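Side-chain contacts in chitin oligosaccharide binding protein NagB2 (Paenibacillus sp. FPU-7, PDB 7EHU), which binds chitin oligosaccharides such as N,N'-diacetylchitobiose and N,N',N''-triacetylchitotriose, probably as the extracellular solute-binding component of an uptake system: residues 390-393 against 394-398; 223-226 against 227-231. All blocks are in the same frame, centred on the assembly; numbering follows the deposited sequence.

Both contacts are local and sit where a loop enters a helix: contact 1 opens helix 394-408, contact 2 is the turn that leads into helix 230-244, with their centres 15 Å apart on the same side of the chain's centre. They meet directly: V396 CG1 of contact 1 packs against W227 CZ2 of contact 2 at 3.9 Å. Helix 414-430 joins them further, since its Q425 bonds to Q393 through NE2 and to W227 through OE1, and its M421 touches both V396 and W227. Contact 1 lies nearer the sugar, the K397 side chain being about 5 Å from a bound N-acetylglucosamine, whereas the W227 side chain is about 12 Å from one.

Contact 1: residues 390-393 against 394-398; sequences ALVQ and PKVKV
Methyl CG2 of V396 lies off one face of the Q393 side-chain amide, over its oxygen end, 3.7 Å from OE1, while the two polar atoms at the amide's rim, OE1 and NE2, bond into helix 414-430: OE1 with Q425 NE2, NE2 with N429 OD1. A bend at chi2 (89°) folds the chain of Q393, and the two partners fix the rotation of the amide. V396 crosses Q393 obliquely with this branch; its other methyl, CG1, meets V392 CG2 at 3.8 Å, the two valines crossing at about a right angle. With chi1 at 174°, CG1 of V396 lies anti to its backbone N and takes the branch toward V392, leaving CG2 for the glutamine. Q393 is the N-cap of helix 394-408, and P394 is the first residue of the helix, its ring touching D101 and N104 of helix 100-107. The carbonyl of Q393 receives K397 N at 3.1 Å in a nearly straight bond (164°), plus a weak bond from V396 N at 2.9 Å. K397, anti at chi1 and bent at chi3, carries its ammonium away from this turn to a salt bridge with D78.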
loop_
_atom_site.group_PDB
_atom_site.type_symbol
_atom_site.label_atom_id
_atom_site.label_comp_id
_atom_site.label_asym_id
_atom_site.label_seq_id
_atom_site.Cartn_x
_atom_site.Cartn_y
_atom_site.Cartn_z
ATOM N N ALA A 390 2.259 1.841 9.081
ATOM C CA ALA A 390 1.970 3.179 9.569
ATOM C C ALA A 390 2.216 3.298 11.070
ATOM O O ALA A 390 2.410 4.415 11.573
ATOM C CB ALA A 390 0.513 3.545 9.289
ATOM N N LEU A 391 2.229 2.167 11.785
ATOM C CA LEU A 391 2.128 2.134 13.240
ATOM C C LEU A 391 3.381 1.648 13.948
ATOM O O LEU A 391 3.436 1.735 15.185
ATOM C CB LEU A 391 0.987 1.186 13.651
ATOM C CG LEU A 391 -0.378 1.438 13.020
ATOM C CD1 LEU A 391 -1.396 0.409 13.471
ATOM C CD2 LEU A 391 -0.853 2.845 13.350
ATOM N N VAL A 392 4.337 1.060 13.231
ATOM C CA VAL A 392 5.542 0.525 13.842
ATOM C C VAL A 392 6.755 1.177 13.199
ATOM O O VAL A 392 6.708 1.693 12.082
ATOM C CB VAL A 392 5.652 -1.017 13.796
ATOM C CG1 VAL A 392 4.433 -1.672 14.412
ATOM C CG2 VAL A 392 5.874 -1.498 12.374
ATOM N N GLN A 393 7.853 1.128 13.926
ATOM C CA GLN A 393 9.075 1.754 13.479
ATOM C C GLN A 393 9.623 1.026 12.250
ATOM O O GLN A 393 9.426 -0.186 12.104
ATOM C CB GLN A 393 10.100 1.691 14.605
ATOM C CG GLN A 393 9.710 2.440 15.892
ATOM C CD GLN A 393 8.906 1.595 16.952
ATOM O OE1 GLN A 393 8.138 0.654 16.627
ATOM N NE2 GLN A 393 9.095 1.946 18.233
ATOM N N PRO A 394 10.326 1.750 11.351
ATOM C CA PRO A 394 10.900 1.108 10.156
ATOM C C PRO A 394 11.699 -0.151 10.441
ATOM O O PRO A 394 11.583 -1.146 9.713
ATOM C CB PRO A 394 11.758 2.235 9.560
ATOM C CG PRO A 394 10.992 3.466 9.896
ATOM C CD PRO A 394 10.478 3.216 11.300
ATOM N N LYS A 395 12.495 -0.149 11.502
ATOM C CA LYS A 395 13.263 -1.339 11.836
ATOM C C LYS A 395 12.369 -2.542 12.125
ATOM O O LYS A 395 12.719 -3.685 11.783
ATOM C CB LYS A 395 14.138 -1.057 13.052
ATOM C CG LYS A 395 14.931 -2.259 13.381
ATOM C CD LYS A 395 15.980 -2.677 12.418
ATOM C CE LYS A 395 16.621 -3.926 13.035
ATOM N NZ LYS A 395 17.267 -3.782 14.321
ATOM N N VAL A 396 11.241 -2.312 12.795
ATOM C CA VAL A 396 10.298 -3.390 13.083
ATOM C C VAL A 396 9.706 -3.924 11.782
ATOM O O VAL A 396 9.617 -5.140 11.569
ATOM C CB VAL A 396 9.209 -2.884 14.060
ATOM C CG1 VAL A 396 8.120 -3.937 14.283
ATOM C CG2 VAL A 396 9.819 -2.447 15.395
ATOM N N LYS A 397 9.306 -3.022 10.890
ATOM C CA LYS A 397 8.758 -3.427 9.601
ATOM C C LYS A 397 9.733 -4.309 8.829
ATOM O O LYS A 397 9.356 -5.374 8.325
ATOM C CB LYS A 397 8.401 -2.199 8.761
ATOM C CG LYS A 397 7.801 -2.518 7.424
ATOM C CD LYS A 397 7.714 -1.301 6.515
ATOM C CE LYS A 397 9.025 -0.967 5.858
ATOM N NZ LYS A 397 8.852 0.175 4.950
ATOM N N VAL A 398 10.980 -3.855 8.675
ATOM C CA VAL A 398 11.960 -4.606 7.891
ATOM C C VAL A 398 12.243 -5.958 8.543
ATOM O O VAL A 398 12.425 -6.978 7.866
ATOM C CB VAL A 398 13.218 -3.734 7.689
ATOM C CG1 VAL A 398 14.350 -4.493 7.015
ATOM C CG2 VAL A 398 12.871 -2.489 6.861
#

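Contact 2: residues 223-226 against 227-231; sequences GTTK and WTDPA
D229 folds its carboxylate back over the backbone of K226, and OD1 accepts K226 N at 3.1 Å in an almost linear bond (174°). The N-H arrives from above the carboxylate plane, 62° out of it. With chi1 at -74°, CG of D229 sits anti to its own carbonyl carbon, and the carboxylate turns back toward 225-226; OD1 also lies 3.7 Å from T225 CB, and OD2 is 3.6 Å from K226 CB. In return D229 N donates to K226 O at 3.0 Å, so two bonds tie the same pair of residues. K226 and T228 approach at a slant, the threonine OG1 resting 3.4 Å from K226 CB and 3.8 Å from its CD. The lysine ammonium is too far from the carboxylate for contact, NZ to OD2 being 6.7 Å. W227 swings its indole away from this pairing, NE1 bonding to Q425 and the ring stacking with F220, while its backbone N donates to Q422 OE1. T225 OG1 bonds to the A216 carbonyl of the preceding helix. From K226 to D229 the chain makes a type I beta turn, with D229 at the N-cap position of helix 230-244, though its carboxylate, turned back to K226, makes no capping bond.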
loop_
_atom_site.group_PDB
_atom_site.type_symbol
_atom_site.label_atom_id
_atom_site.label_comp_id
_atom_site.label_asym_id
_atom_site.label_seq_id
_atom_site.Cartn_x
_atom_site.Cartn_y
_atom_site.Cartn_z
ATOM N N GLY A 223 3.624 -0.462 23.652
ATOM C CA GLY A 223 3.919 -1.424 24.696
ATOM C C GLY A 223 2.711 -2.016 25.372
ATOM O O GLY A 223 2.864 -2.697 26.390
ATOM N N THR A 224 1.512 -1.762 24.857
ATOM C CA THR A 224 0.289 -2.251 25.483
ATOM C C THR A 224 -0.144 -3.614 24.959
ATOM O O THR A 224 -0.971 -4.279 25.597
ATOM C CB THR A 224 -0.835 -1.242 25.245
ATOM O OG1 THR A 224 -1.053 -1.118 23.834
ATOM C CG2 THR A 224 -0.478 0.113 25.821
ATOM N N THR A 225 0.381 -4.033 23.815
ATOM C CA THR A 225 0.184 -5.354 23.241
ATOM C C THR A 225 1.544 -5.852 22.776
ATOM O O THR A 225 2.503 -5.087 22.684
ATOM C CB THR A 225 -0.788 -5.279 22.060
ATOM O OG1 THR A 225 -0.166 -4.501 21.028
ATOM C CG2 THR A 225 -2.112 -4.645 22.471
ATOM N N LYS A 226 1.639 -7.145 22.482
ATOM C CA LYS A 226 2.897 -7.741 22.065
ATOM C C LYS A 226 2.676 -8.649 20.865
ATOM O O LYS A 226 1.620 -9.277 20.717
ATOM C CB LYS A 226 3.510 -8.584 23.188
ATOM C CG LYS A 226 3.916 -7.790 24.416
ATOM C CD LYS A 226 4.569 -8.702 25.458
ATOM C CE LYS A 226 4.562 -8.076 26.838
ATOM N NZ LYS A 226 5.441 -6.884 26.883
ATOM N N TRP A 227 3.724 -8.759 20.047
ATOM C CA TRP A 227 3.695 -9.690 18.925
ATOM C C TRP A 227 3.495 -11.117 19.415
ATOM O O TRP A 227 2.940 -11.954 18.687
ATOM C CB TRP A 227 5.009 -9.584 18.152
ATOM C CG TRP A 227 5.180 -8.283 17.423
ATOM C CD1 TRP A 227 5.798 -7.156 17.881
ATOM C CD2 TRP A 227 4.752 -7.984 16.090
ATOM N NE1 TRP A 227 5.781 -6.171 16.920
ATOM C CE2 TRP A 227 5.134 -6.656 15.816
ATOM C CE3 TRP A 227 4.067 -8.704 15.105
ATOM C CZ2 TRP A 227 4.875 -6.046 14.598
ATOM C CZ3 TRP A 227 3.805 -8.089 13.901
ATOM C CH2 TRP A 227 4.198 -6.776 13.660
ATOM N N THR A 228 3.930 -11.403 20.651
ATOM C CA THR A 228 3.811 -12.731 21.234
ATOM C C THR A 228 2.422 -13.027 21.798
ATOM O O THR A 228 2.193 -14.147 22.270
ATOM C CB THR A 228 4.844 -12.884 22.363
ATOM O OG1 THR A 228 4.727 -11.760 23.239
ATOM C CG2 THR A 228 6.275 -12.968 21.824
ATOM N N ASP A 229 1.505 -12.066 21.786
ATOM C CA ASP A 229 0.154 -12.333 22.260
ATOM C C ASP A 229 -0.434 -13.507 21.480
ATOM O O ASP A 229 -0.280 -13.575 20.254
ATOM C CB ASP A 229 -0.693 -11.075 22.065
ATOM C CG ASP A 229 -0.360 -9.977 23.080
ATOM O OD1 ASP A 229 -0.876 -8.846 22.911
ATOM O OD2 ASP A 229 0.388 -10.247 24.054
ATOM N N PRO A 230 -1.103 -14.450 22.153
ATOM C CA PRO A 230 -1.567 -15.654 21.447
ATOM C C PRO A 230 -2.389 -15.379 20.202
ATOM O O PRO A 230 -2.275 -16.121 19.217
ATOM C CB PRO A 230 -2.394 -16.378 22.518
ATOM C CG PRO A 230 -1.757 -15.996 23.801
ATOM C CD PRO A 230 -1.341 -14.545 23.608
ATOM N N ALA A 231 -3.240 -14.350 20.229
ATOM C CA ALA A 231 -4.083 -14.074 19.070
ATOM C C ALA A 231 -3.263 -13.549 17.898
ATOM O O ALA A 231 -3.642 -13.769 16.743
ATOM C CB ALA A 231 -5.180 -13.072 19.432
#